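Local coordinates for protein serine proteinase inhibitor 1 (Myxoma virus, PDB 6BJ5) that inhibits serine proteases as a serpin and is important for the virulence of the myxoma virus that makes it, at residues S109-V112 with K113-N117; I49-G53 with N54-E58; P167-G171 with N172-K176; L229-V232 with R233-I236; A134-D137 with R138-M142. One frame throughout, in Å; residues are numbered along the deposited sequence.

Interaction 1: residues S109-V112 with K113-N117; sequences SENV and KDVIN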
loop_
_atom_site.group_PDB
_atom_site.type_symbol
_atom_site.label_atom_id
_atom_site.label_comp_id
_atom_site.label_asym_id
_atom_site.label_seq_id
_atom_site.Cartn_x
_atom_site.Cartn_y
_atom_site.Cartn_z
ATOM N N SER A 109 -4.877 -20.140 -21.896
ATOM C CA SER A 109 -6.185 -20.755 -21.685
ATOM C C SER A 109 -7.171 -19.816 -20.994
ATOM O O SER A 109 -6.819 -18.702 -20.587
ATOM C CB SER A 109 -6.046 -22.043 -20.872
ATOM O OG SER A 109 -5.661 -21.788 -19.530
ATOM N N GLU A 110 -8.411 -20.266 -20.852
ATOM C CA GLU A 110 -9.474 -19.408 -20.357
ATOM C C GLU A 110 -9.653 -19.473 -18.850
ATOM O O GLU A 110 -10.007 -18.462 -18.237
ATOM C CB GLU A 110 -10.790 -19.768 -21.043
ATOM C CG GLU A 110 -10.670 -19.854 -22.552
ATOM C CD GLU A 110 -11.879 -19.260 -23.263
ATOM O OE1 GLU A 110 -11.765 -18.905 -24.454
ATOM O OE2 GLU A 110 -12.946 -19.131 -22.625
ATOM N N ASN A 111 -9.403 -20.624 -18.231
ATOM C CA ASN A 111 -9.528 -20.744 -16.787
ATOM C C ASN A 111 -8.230 -20.411 -16.045
ATOM O O ASN A 111 -8.131 -20.695 -14.845
ATOM C CB ASN A 111 -10.026 -22.146 -16.407
ATOM C CG ASN A 111 -9.218 -23.264 -17.059
ATOM O OD1 ASN A 111 -9.108 -23.338 -18.284
ATOM N ND2 ASN A 111 -8.657 -24.144 -16.234
ATOM N N VAL A 112 -7.243 -19.803 -16.715
ATOM C CA VAL A 112 -6.020 -19.410 -16.014
ATOM C C VAL A 112 -6.365 -18.491 -14.843
ATOM O O VAL A 112 -5.939 -18.714 -13.704
ATOM C CB VAL A 112 -4.998 -18.783 -16.991
ATOM C CG1 VAL A 112 -5.363 -17.366 -17.408
ATOM C CG2 VAL A 112 -3.606 -18.791 -16.390
ATOM N N LYS A 113 -7.219 -17.501 -15.094
ATOM C CA LYS A 113 -7.781 -16.692 -14.021
ATOM C C LYS A 113 -8.444 -17.549 -12.959
ATOM O O LYS A 113 -8.287 -17.309 -11.756
ATOM C CB LYS A 113 -8.796 -15.736 -14.611
ATOM C CG LYS A 113 -8.191 -14.697 -15.443
ATOM C CD LYS A 113 -8.340 -13.452 -14.754
ATOM C CE LYS A 113 -8.837 -12.499 -15.632
ATOM N NZ LYS A 113 -9.592 -11.530 -14.922
ATOM N N ASP A 114 -9.228 -18.536 -13.391
ATOM C CA ASP A 114 -9.907 -19.398 -12.433
ATOM C C ASP A 114 -8.896 -20.177 -11.606
ATOM O O ASP A 114 -9.006 -20.226 -10.378
ATOM C CB ASP A 114 -10.881 -20.330 -13.160
ATOM C CG ASP A 114 -11.945 -19.565 -13.940
ATOM O OD1 ASP A 114 -12.147 -18.363 -13.644
ATOM O OD2 ASP A 114 -12.574 -20.164 -14.843
ATOM N N VAL A 115 -7.879 -20.749 -12.259
ATOM C CA VAL A 115 -6.823 -21.447 -11.529
ATOM C C VAL A 115 -6.202 -20.531 -10.490
ATOM O O VAL A 115 -5.958 -20.938 -9.346
ATOM C CB VAL A 115 -5.744 -21.980 -12.491
ATOM C CG1 VAL A 115 -4.730 -22.805 -11.711
ATOM C CG2 VAL A 115 -6.354 -22.801 -13.627
ATOM N N ILE A 116 -5.946 -19.277 -10.862
ATOM C CA ILE A 116 -5.143 -18.423 -9.996
ATOM C C ILE A 116 -5.980 -17.856 -8.856
ATOM O O ILE A 116 -5.538 -17.830 -7.701
ATOM C CB ILE A 116 -4.449 -17.327 -10.828
ATOM C CG1 ILE A 116 -3.376 -17.970 -11.715
ATOM C CG2 ILE A 116 -3.813 -16.285 -9.915
ATOM C CD1 ILE A 116 -2.882 -17.089 -12.837
ATOM N N ASN A 117 -7.206 -17.424 -9.142
ATOM C CA ASN A 117 -8.104 -17.030 -8.061
ATOM C C ASN A 117 -8.456 -18.222 -7.174
ATOM O O ASN A 117 -8.409 -18.125 -5.939
ATOM C CB ASN A 117 -9.351 -16.377 -8.644
ATOM C CG ASN A 117 -9.093 -14.951 -9.094
ATOM O OD1 ASN A 117 -8.990 -14.042 -8.273
ATOM N ND2 ASN A 117 -8.943 -14.758 -10.402
#
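Ile116 lies beside Val112 one turn further along the helix, the two side chains pointing the same way. With CG1 anti to its carbonyl carbon (chi1 -69°), Ile116 runs back over the earlier turn. Its CB stands 3.5 Å from Val112 O. Ile116 CG1 approaches Val112 O to 3.3 Å, and the end of the chain, Ile116 CD1, meets Val112 CG2 at 4.0 Å. That carbonyl also takes the backbone bond from Ile116 N, at 2.9 Å. Asn111 sits at the N-cap position, but its side chain makes no capping bond: its ND2 lies over Val115 CG2 at 3.7 Å. Asn111 still serves the helix through its backbone, Val115 N reaching Asn111 O at 2.6 Å with an N-H...O angle of 167°. Lys113 O takes two bonds from Asn117, from N and from ND2, the latter from above the carbonyl plane at 3.0 Å, besides a weak one from Ile116 N. Lys113 points its amine at Asp133 in a salt bridge, with Arg130 close by. Val112 and Ile116 both pack on Val105 of strand 103-105, so the first turn of helix 112-120 leans on one of the two outermost strands of the large mixed sheet within this chain.

Interaction 2: residues I49-G53 with N54-E58; sequences IAAGG and NTKRE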
loop_
_atom_site.group_PDB
_atom_site.type_symbol
_atom_site.label_atom_id
_atom_site.label_comp_id
_atom_site.label_asym_id
_atom_site.label_seq_id
_atom_site.Cartn_x
_atom_site.Cartn_y
_atom_site.Cartn_z
ATOM N N ILE A 49 14.925 -12.117 -6.362
ATOM C CA ILE A 49 15.491 -13.455 -6.338
ATOM C C ILE A 49 15.656 -13.994 -7.749
ATOM O O ILE A 49 16.473 -14.881 -7.981
ATOM C CB ILE A 49 14.577 -14.375 -5.494
ATOM C CG1 ILE A 49 14.461 -13.846 -4.063
ATOM C CG2 ILE A 49 15.080 -15.805 -5.479
ATOM C CD1 ILE A 49 15.779 -13.812 -3.339
ATOM N N ALA A 50 14.932 -13.442 -8.713
ATOM C CA ALA A 50 15.052 -13.866 -10.097
ATOM C C ALA A 50 16.042 -13.036 -10.908
ATOM O O ALA A 50 16.431 -13.459 -12.005
ATOM C CB ALA A 50 13.675 -13.812 -10.776
ATOM N N ALA A 51 16.440 -11.863 -10.421
ATOM C CA ALA A 51 17.232 -10.940 -11.222
ATOM C C ALA A 51 18.735 -11.149 -11.011
ATOM O O ALA A 51 19.185 -11.777 -10.048
ATOM C CB ALA A 51 16.860 -9.490 -10.896
ATOM N N GLY A 52 19.518 -10.634 -11.953
ATOM C CA GLY A 52 20.957 -10.623 -11.796
ATOM C C GLY A 52 21.543 -9.349 -12.369
ATOM O O GLY A 52 20.874 -8.598 -13.092
ATOM N N GLY A 53 22.804 -9.095 -12.003
ATOM C CA GLY A 53 23.525 -8.001 -12.634
ATOM C C GLY A 53 22.956 -6.633 -12.302
ATOM O O GLY A 53 22.666 -6.309 -11.142
ATOM N N ASN A 54 22.841 -5.796 -13.341
ATOM C CA ASN A 54 22.314 -4.455 -13.137
ATOM C C ASN A 54 20.823 -4.467 -12.814
ATOM O O ASN A 54 20.345 -3.618 -12.050
ATOM C CB ASN A 54 22.549 -3.581 -14.362
ATOM C CG ASN A 54 22.456 -2.102 -14.026
ATOM O OD1 ASN A 54 22.953 -1.646 -12.971
ATOM N ND2 ASN A 54 21.754 -1.356 -14.868
ATOM N N THR A 55 20.055 -5.360 -13.442
ATOM C CA THR A 55 18.618 -5.387 -13.189
ATOM C C THR A 55 18.344 -5.578 -11.702
ATOM O O THR A 55 17.536 -4.855 -11.104
ATOM C CB THR A 55 17.956 -6.465 -14.047
ATOM O OG1 THR A 55 18.178 -6.151 -15.426
ATOM C CG2 THR A 55 16.451 -6.519 -13.812
ATOM N N LYS A 56 19.062 -6.510 -11.077
ATOM C CA LYS A 56 18.897 -6.763 -9.654
ATOM C C LYS A 56 19.337 -5.557 -8.826
ATOM O O LYS A 56 18.659 -5.152 -7.870
ATOM C CB LYS A 56 19.715 -8.012 -9.291
ATOM C CG LYS A 56 19.677 -8.436 -7.819
ATOM C CD LYS A 56 20.445 -9.739 -7.637
ATOM C CE LYS A 56 20.781 -10.018 -6.180
ATOM N NZ LYS A 56 21.311 -11.406 -5.972
ATOM N N ARG A 57 20.484 -4.975 -9.173
ATOM C CA ARG A 57 20.988 -3.842 -8.417
ATOM C C ARG A 57 19.969 -2.712 -8.379
ATOM O O ARG A 57 19.810 -2.060 -7.343
ATOM C CB ARG A 57 22.303 -3.350 -9.013
ATOM C CG ARG A 57 22.928 -2.211 -8.246
ATOM C CD ARG A 57 23.990 -1.523 -9.073
ATOM N NE ARG A 57 23.435 -0.772 -10.196
ATOM C CZ ARG A 57 23.047 0.498 -10.107
ATOM N NH1 ARG A 57 23.149 1.137 -8.933
ATOM N NH2 ARG A 57 22.553 1.127 -11.180
ATOM N N GLU A 58 19.277 -2.458 -9.500
ATOM C CA GLU A 58 18.303 -1.371 -9.538
ATOM C C GLU A 58 17.057 -1.689 -8.728
ATOM O O GLU A 58 16.327 -0.766 -8.352
ATOM C CB GLU A 58 17.857 -1.047 -10.968
ATOM C CG GLU A 58 18.920 -0.800 -12.030
ATOM C CD GLU A 58 18.302 -0.366 -13.381
ATOM O OE1 GLU A 58 17.232 -0.878 -13.774
ATOM O OE2 GLU A 58 18.890 0.494 -14.068
#
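This is a local contact at the start of a short helix: the chain leaves helix 37-49, passes through a short loop, and the Ala51 methyl meets Lys56, five residues on. Ala51 CB packs on Lys56 CB at 3.6 Å. With all its torsions near 180°, Lys56 stretches out past the loop, and its CD passes 3.4 Å from Ala51 O before the amine leads away. The neighbouring Thr55 adds its CG2, 4.2 Å from Ala51 CB, while Thr55 OG1 is bonded to the backbone of Asp278. Gly53 has a positive phi of 67°, a conformation that favours glycine. From there the helical bonds begin, Arg57 N to Gly53 O at 3.2 Å, alongside a weak one from Lys56 N to Gly52 O. On the outer side, Asn54 OD1 receives Arg57 NE at 2.9 Å, in the guanidinium plane; this holds the bent arginine chain across one turn. Asn54 ND2 is taken up by Asp270, tying the start of the helix to the loop that holds Asp270. The arrangement is a short glycine-bearing loop between two consecutive helices, and by its place in the chain it corresponds to the passage between helices B and C of the serpin fold.

Interaction 3: residues P167-G171 with N172-K176; sequences PFYSG and NVTYK
Phe168 and Tyr175 face each other as a hydrogen-bonded antiparallel pair, and each satisfies both backbone groups of the other: Phe168 N to Tyr175 O and Tyr175 N to Phe168 O, both 2.9 Å. Nearer the tip, Ser170 and Val173 form the second such pair. Ser170 N gives a bond of 2.9 Å to Val173 O, whereas the return bond from Val173 N to Ser170 O is weak, at 3.1 Å. Gly171 and Asn172 form the two-residue loop of the hairpin, within a type II' turn from Ser170 to Val173; Gly171 takes its first corner with a positive phi of 65°. Two carbonyls also receive CH groups: Pro167 CA approaches Tyr175 O at 3.2 Å, and Thr174 CA approaches Phe168 O at 3.4 Å. Among the side chains, Tyr169 and Thr174 lie alongside one another on the same face as Pro167, with Thr174 OG1 at the edge of the tyrosine ring, 3.4 Å from Tyr169 CD1. On the other face the Tyr175 ring turns its edge to the opposite strand: Phe168 O lies in the ring plane, and Ser170 CB stands 3.8 Å from Tyr175 CE2. Ser170 OG makes a weak bond to Thr35 of the second chain of the inhibitor. On the side facing that chain, Thr174, Tyr175 and Lys176 pair antiparallel with a strand of that chain. The chemistry is therefore mainly that of backbone pairing: residues 174-176 of strand 173-185 use both edges, one within the hairpin and one across the interface, so the sheet runs on from this chain into the second.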
loop_
_atom_site.group_PDB
_atom_site.type_symbol
_atom_site.label_atom_id
_atom_site.label_comp_id
_atom_site.label_asym_id
_atom_site.label_seq_id
_atom_site.Cartn_x
_atom_site.Cartn_y
_atom_site.Cartn_z
ATOM N N PRO A 167 -19.344 19.216 7.191
ATOM C CA PRO A 167 -18.685 19.649 5.939
ATOM C C PRO A 167 -17.199 19.272 5.871
ATOM O O PRO A 167 -16.504 19.150 6.888
ATOM C CB PRO A 167 -18.872 21.180 5.965
ATOM C CG PRO A 167 -19.027 21.530 7.399
ATOM C CD PRO A 167 -19.750 20.353 8.034
ATOM N N PHE A 168 -16.717 19.113 4.631
ATOM C CA PHE A 168 -15.323 18.804 4.309
ATOM C C PHE A 168 -14.894 19.758 3.204
ATOM O O PHE A 168 -15.464 19.724 2.106
ATOM C CB PHE A 168 -15.187 17.346 3.837
ATOM C CG PHE A 168 -13.766 16.855 3.699
ATOM C CD1 PHE A 168 -13.158 16.160 4.736
ATOM C CD2 PHE A 168 -13.063 17.026 2.505
ATOM C CE1 PHE A 168 -11.856 15.674 4.609
ATOM C CE2 PHE A 168 -11.762 16.560 2.369
ATOM C CZ PHE A 168 -11.154 15.877 3.425
ATOM N N TYR A 169 -13.870 20.570 3.464
ATOM C CA TYR A 169 -13.513 21.675 2.575
ATOM C C TYR A 169 -12.312 21.296 1.702
ATOM O O TYR A 169 -11.174 21.208 2.182
ATOM C CB TYR A 169 -13.242 22.948 3.379
ATOM C CG TYR A 169 -14.378 23.322 4.313
ATOM C CD1 TYR A 169 -15.586 23.828 3.819
ATOM C CD2 TYR A 169 -14.239 23.180 5.689
ATOM C CE1 TYR A 169 -16.631 24.155 4.679
ATOM C CE2 TYR A 169 -15.273 23.502 6.552
ATOM C CZ TYR A 169 -16.464 23.990 6.045
ATOM O OH TYR A 169 -17.477 24.314 6.920
ATOM N N SER A 170 -12.576 21.046 0.421
ATOM C CA SER A 170 -11.563 20.729 -0.588
ATOM C C SER A 170 -11.409 21.921 -1.543
ATOM O O SER A 170 -12.079 22.005 -2.576
ATOM C CB SER A 170 -11.955 19.459 -1.335
ATOM O OG SER A 170 -11.238 19.330 -2.544
ATOM N N GLY A 171 -10.473 22.806 -1.227
ATOM C CA GLY A 171 -10.313 24.016 -2.018
ATOM C C GLY A 171 -11.566 24.855 -1.857
ATOM O O GLY A 171 -11.866 25.342 -0.756
ATOM N N ASN A 172 -12.320 25.039 -2.942
ATOM C CA ASN A 172 -13.574 25.775 -2.848
ATOM C C ASN A 172 -14.793 24.868 -2.869
ATOM O O ASN A 172 -15.884 25.325 -2.509
ATOM C CB ASN A 172 -13.702 26.851 -3.947
ATOM C CG ASN A 172 -13.094 26.440 -5.282
ATOM O OD1 ASN A 172 -13.590 25.536 -5.954
ATOM N ND2 ASN A 172 -12.044 27.151 -5.696
ATOM N N VAL A 173 -14.638 23.603 -3.281
ATOM C CA VAL A 173 -15.732 22.638 -3.205
ATOM C C VAL A 173 -15.891 22.173 -1.763
ATOM O O VAL A 173 -14.914 22.035 -1.019
ATOM C CB VAL A 173 -15.465 21.463 -4.161
ATOM C CG1 VAL A 173 -16.603 20.427 -4.126
ATOM C CG2 VAL A 173 -15.238 21.999 -5.572
ATOM N N THR A 174 -17.139 21.928 -1.357
ATOM C CA THR A 174 -17.444 21.444 -0.018
ATOM C C THR A 174 -18.282 20.180 -0.111
ATOM O O THR A 174 -19.124 20.043 -1.006
ATOM C CB THR A 174 -18.145 22.535 0.804
ATOM O OG1 THR A 174 -17.280 23.679 0.867
ATOM C CG2 THR A 174 -18.402 22.068 2.247
ATOM N N TYR A 175 -18.015 19.228 0.783
ATOM C CA TYR A 175 -18.682 17.937 0.728
ATOM C C TYR A 175 -19.333 17.669 2.066
ATOM O O TYR A 175 -18.988 18.282 3.077
ATOM C CB TYR A 175 -17.712 16.780 0.403
ATOM C CG TYR A 175 -17.016 16.933 -0.922
ATOM C CD1 TYR A 175 -17.482 16.280 -2.063
ATOM C CD2 TYR A 175 -15.885 17.729 -1.037
ATOM C CE1 TYR A 175 -16.830 16.426 -3.278
ATOM C CE2 TYR A 175 -15.231 17.879 -2.252
ATOM C CZ TYR A 175 -15.704 17.231 -3.361
ATOM O OH TYR A 175 -15.036 17.384 -4.555
ATOM N N LYS A 176 -20.250 16.717 2.072
ATOM C CA LYS A 176 -20.903 16.296 3.298
ATOM C C LYS A 176 -20.379 14.906 3.580
ATOM O O LYS A 176 -20.595 13.981 2.785
ATOM C CB LYS A 176 -22.423 16.266 3.169
ATOM C CG LYS A 176 -23.084 15.690 4.385
ATOM C CD LYS A 176 -24.582 15.603 4.237
ATOM C CE LYS A 176 -24.940 14.382 3.429
ATOM N NZ LYS A 176 -26.409 14.165 3.386
#

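Interaction 4: residues L229-V232 with R233-I236; sequences LSLV and RFWI
The Trp235 indole carries Leu231 O over one face, 3.3 Å above the ring plane and displaced toward the rim. Leu231 itself crosses the indole at a slant, its CD2 reaching Trp235 CZ2 at 3.5 Å and its CD1 reaching Trp235 NE1 at 3.6 Å. The guanidinium of Arg233 likewise has a carbonyl on one face, Leu229 O at 3.6 Å above its plane, and Ser230 CA lies over it too, close to NH2. The arginine chain, bent at chi3 (-50°), folds back along the first turn to bring this group there. Against the Phe234 ring, Leu231 CD1 approaches Phe234 CD1 at 3.9 Å, so one methyl, CD1, touches both Phe234 and Trp235. Val232 spreads its two methyls, CG2 to Trp235 CZ3 at 4.1 Å and CG1 to Ile236 CD1 at 4.2 Å. Below these contacts run four successive i to i+4 backbone bonds, from Arg233, Phe234, Trp235 and Ile236. Trp235, buried like Val232, has its NE1 bonded to Tyr198 OH, and its ring meets Phe191 obliquely and Tyr198 more steeply. Leu231 also touches Tyr198, while Trp235 and Ile236 pack on Leu19 and Tyr21 of the second inhibitor chain. A helix packed on a beta sheet results, helix 229-238 against strands 188-191 and 198-204, in the place of helix H on the serpin B-sheet.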
loop_
_atom_site.group_PDB
_atom_site.type_symbol
_atom_site.label_atom_id
_atom_site.label_comp_id
_atom_site.label_asym_id
_atom_site.label_seq_id
_atom_site.Cartn_x
_atom_site.Cartn_y
_atom_site.Cartn_z
ATOM N N LEU A 229 11.086 7.999 5.295
ATOM C CA LEU A 229 11.135 7.257 6.542
ATOM C C LEU A 229 11.784 8.073 7.650
ATOM O O LEU A 229 11.456 7.880 8.828
ATOM C CB LEU A 229 11.860 5.937 6.334
ATOM C CG LEU A 229 10.857 4.837 5.961
ATOM C CD1 LEU A 229 11.588 3.545 5.701
ATOM C CD2 LEU A 229 9.759 4.632 7.012
ATOM N N SER A 230 12.714 8.974 7.303
ATOM C CA SER A 230 13.255 9.881 8.312
ATOM C C SER A 230 12.141 10.746 8.889
ATOM O O SER A 230 11.947 10.813 10.111
ATOM C CB SER A 230 14.361 10.757 7.708
ATOM O OG SER A 230 13.842 11.927 7.087
ATOM N N LEU A 231 11.346 11.351 8.011
ATOM C CA LEU A 231 10.259 12.192 8.474
ATOM C C LEU A 231 9.305 11.414 9.362
ATOM O O LEU A 231 8.851 11.931 10.389
ATOM C CB LEU A 231 9.531 12.796 7.281
ATOM C CG LEU A 231 8.427 13.749 7.706
ATOM C CD1 LEU A 231 9.031 14.854 8.559
ATOM C CD2 LEU A 231 7.764 14.330 6.468
ATOM N N VAL A 232 9.020 10.160 9.007
ATOM C CA VAL A 232 8.099 9.350 9.803
ATOM C C VAL A 232 8.678 9.060 11.180
ATOM O O VAL A 232 7.976 9.157 12.193
ATOM C CB VAL A 232 7.726 8.055 9.063
ATOM C CG1 VAL A 232 6.944 7.150 9.984
ATOM C CG2 VAL A 232 6.912 8.384 7.819
ATOM N N ARG A 233 9.952 8.666 11.248
ATOM C CA ARG A 233 10.537 8.397 12.560
ATOM C C ARG A 233 10.630 9.680 13.379
ATOM O O ARG A 233 10.446 9.660 14.601
ATOM C CB ARG A 233 11.906 7.739 12.412
ATOM C CG ARG A 233 11.902 6.322 11.797
ATOM C CD ARG A 233 13.303 5.735 11.879
ATOM N NE ARG A 233 14.236 6.722 11.343
ATOM C CZ ARG A 233 14.724 6.717 10.107
ATOM N NH1 ARG A 233 14.388 5.751 9.258
ATOM N NH2 ARG A 233 15.551 7.689 9.724
ATOM N N PHE A 234 10.901 10.807 12.708
ATOM C CA PHE A 234 10.853 12.117 13.353
ATOM C C PHE A 234 9.495 12.350 13.997
ATOM O O PHE A 234 9.409 12.674 15.189
ATOM C CB PHE A 234 11.144 13.190 12.304
ATOM C CG PHE A 234 11.031 14.607 12.801
ATOM C CD1 PHE A 234 10.892 15.644 11.890
ATOM C CD2 PHE A 234 11.089 14.920 14.149
ATOM C CE1 PHE A 234 10.794 16.954 12.308
ATOM C CE2 PHE A 234 10.981 16.227 14.565
ATOM C CZ PHE A 234 10.839 17.242 13.646
ATOM N N TRP A 235 8.421 12.165 13.219
ATOM C CA TRP A 235 7.071 12.230 13.768
ATOM C C TRP A 235 6.948 11.364 15.006
ATOM O O TRP A 235 6.445 11.815 16.034
ATOM C CB TRP A 235 6.039 11.795 12.724
ATOM C CG TRP A 235 5.858 12.744 11.596
ATOM C CD1 TRP A 235 6.230 14.058 11.562
ATOM C CD2 TRP A 235 5.281 12.452 10.318
ATOM N NE1 TRP A 235 5.906 14.604 10.349
ATOM C CE2 TRP A 235 5.325 13.641 9.562
ATOM C CE3 TRP A 235 4.722 11.303 9.743
ATOM C CZ2 TRP A 235 4.824 13.720 8.250
ATOM C CZ3 TRP A 235 4.233 11.377 8.420
ATOM C CH2 TRP A 235 4.290 12.577 7.695
ATOM N N ILE A 236 7.409 10.110 14.932
ATOM C CA ILE A 236 7.174 9.220 16.064
ATOM C C ILE A 236 7.941 9.685 17.295
ATOM O O ILE A 236 7.463 9.528 18.427
ATOM C CB ILE A 236 7.502 7.769 15.689
ATOM C CG1 ILE A 236 6.474 7.270 14.666
ATOM C CG2 ILE A 236 7.521 6.886 16.953
ATOM C CD1 ILE A 236 6.789 5.940 14.043
#

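Interaction 5: residues A134-D137 with R138-M142; sequences ASLD and RDTKM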
loop_
_atom_site.group_PDB
_atom_site.type_symbol
_atom_site.label_atom_id
_atom_site.label_comp_id
_atom_site.label_asym_id
_atom_site.label_seq_id
_atom_site.Cartn_x
_atom_site.Cartn_y
_atom_site.Cartn_z
ATOM N N ALA A 134 -7.050 -6.584 -15.568
ATOM C CA ALA A 134 -6.196 -5.482 -15.979
ATOM C C ALA A 134 -4.772 -5.939 -16.297
ATOM O O ALA A 134 -4.107 -5.342 -17.151
ATOM C CB ALA A 134 -6.186 -4.407 -14.895
ATOM N N SER A 135 -4.291 -7.004 -15.645
ATOM C CA SER A 135 -2.874 -7.335 -15.666
ATOM C C SER A 135 -2.501 -8.606 -16.426
ATOM O O SER A 135 -1.313 -8.809 -16.691
ATOM C CB SER A 135 -2.395 -7.483 -14.209
ATOM O OG SER A 135 -1.002 -7.319 -14.067
ATOM N N LEU A 136 -3.458 -9.420 -16.861
ATOM C CA LEU A 136 -3.141 -10.639 -17.606
ATOM C C LEU A 136 -3.405 -10.429 -19.084
ATOM O O LEU A 136 -4.550 -10.240 -19.504
ATOM C CB LEU A 136 -3.884 -11.861 -17.092
ATOM C CG LEU A 136 -3.293 -12.238 -15.739
ATOM C CD1 LEU A 136 -4.060 -13.376 -15.084
ATOM C CD2 LEU A 136 -1.809 -12.534 -15.857
ATOM N N ASP A 137 -2.331 -10.346 -19.830
ATOM C CA ASP A 137 -2.311 -10.340 -21.279
ATOM C C ASP A 137 -2.326 -11.811 -21.743
ATOM O O ASP A 137 -2.488 -12.726 -20.934
ATOM C CB ASP A 137 -1.103 -9.479 -21.675
ATOM C CG ASP A 137 -0.627 -9.710 -23.059
ATOM O OD1 ASP A 137 -1.233 -9.160 -23.998
ATOM O OD2 ASP A 137 0.386 -10.417 -23.202
ATOM N N ARG A 138 -2.171 -12.080 -23.035
ATOM C CA ARG A 138 -2.017 -13.453 -23.508
ATOM C C ARG A 138 -0.570 -13.845 -23.775
ATOM O O ARG A 138 -0.276 -15.026 -23.918
ATOM C CB ARG A 138 -2.840 -13.668 -24.781
ATOM C CG ARG A 138 -4.096 -14.494 -24.563
ATOM C CD ARG A 138 -4.853 -14.726 -25.859
ATOM N NE ARG A 138 -5.588 -15.985 -25.832
ATOM C CZ ARG A 138 -6.791 -16.124 -25.292
ATOM N NH1 ARG A 138 -7.395 -17.304 -25.299
ATOM N NH2 ARG A 138 -7.383 -15.075 -24.739
ATOM N N ASP A 139 0.325 -12.872 -23.730
ATOM C CA ASP A 139 1.744 -13.134 -23.877
ATOM C C ASP A 139 2.395 -13.081 -22.489
ATOM O O ASP A 139 3.620 -13.035 -22.382
ATOM C CB ASP A 139 2.390 -12.105 -24.806
ATOM C CG ASP A 139 1.785 -12.117 -26.197
ATOM O OD1 ASP A 139 2.231 -11.316 -27.047
ATOM O OD2 ASP A 139 0.866 -12.926 -26.441
ATOM N N THR A 140 1.581 -13.066 -21.428
ATOM C CA THR A 140 2.118 -12.948 -20.093
ATOM C C THR A 140 2.804 -14.270 -19.725
ATOM O O THR A 140 2.226 -15.333 -19.899
ATOM C CB THR A 140 0.993 -12.558 -19.122
ATOM O OG1 THR A 140 0.697 -11.144 -19.242
ATOM C CG2 THR A 140 1.248 -13.075 -17.703
ATOM N N LYS A 141 4.122 -14.241 -19.449
ATOM C CA LYS A 141 4.809 -15.481 -19.068
ATOM C C LYS A 141 5.105 -15.627 -17.588
ATOM O O LYS A 141 5.418 -16.743 -17.179
ATOM C CB LYS A 141 6.144 -15.734 -19.843
ATOM C CG LYS A 141 6.131 -15.658 -21.388
ATOM C CD LYS A 141 5.041 -16.647 -21.909
ATOM C CE LYS A 141 3.761 -15.858 -22.410
ATOM N NZ LYS A 141 2.377 -16.513 -22.429
ATOM N N MET A 142 4.881 -14.608 -16.763
ATOM C CA MET A 142 5.078 -14.749 -15.328
ATOM C C MET A 142 4.097 -13.832 -14.600
ATOM O O MET A 142 3.733 -12.782 -15.130
ATOM C CB MET A 142 6.508 -14.379 -14.958
ATOM C CG MET A 142 6.674 -12.860 -14.727
ATOM S SD MET A 142 8.382 -12.417 -14.531
ATOM C CE MET A 142 8.898 -13.872 -13.640
#
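Asp139 N bonds to Asp137 OD2 from above the carboxylate plane; the modelled length, 2.5 Å, is probably too short to lean on. A chi1 of 160° swings the Asp137 carboxylate forward along the chain, and the bond to the second residue on makes an Asx turn. The N-H of Asp137 is used as well: Asp137 N bonds to Thr140 OG1 at 3.2 Å, so one residue is gripped at both its backbone and its side chain. The carboxylates of Asp137 and Asp139 come within 4.1 Å, OD2 to OD2, which would probably be unfavourable unless solvent or a proton eases it. Beneath this polar layer, Leu136 CD2 meets Thr140 CG2 at 3.6 Å, the two side chains crossing at about a right angle. Both residues also pack on Phe107, giving the turn an apolar floor. Further out, Arg138 NE makes a weak bond to Asn108 OD1, Ser135 OG a weak one to Thr315 O, and the backbone of Lys141 bonds to that of Asp81. The turn brings the chain from the region after helix 112-120 into strand 142-153, the connection that in serpins leads from helix F into the central strand 3 of sheet A.

How the interactions relate
Interactions 1 and 5 are the neighbours of the set: their centres are about 12 Å apart, and Lys113 CD lies 4.3 Å from Leu136 CD1, so the helix start of interaction 1 packs on the turn of interaction 5. Interaction 2 comes within about 6 Å of interaction 5 by nearest atoms, but the two do not touch. Interactions 3 and 4 are remote, their centres about 29 Å apart, and both meet the second chain of the inhibitor. Between interactions 1 and 3 the centres lie about 44 Å apart. The NAG of a glycan attached to the protein, not a ligand in a pocket, lies about 9 Å from the side chain of Tyr175.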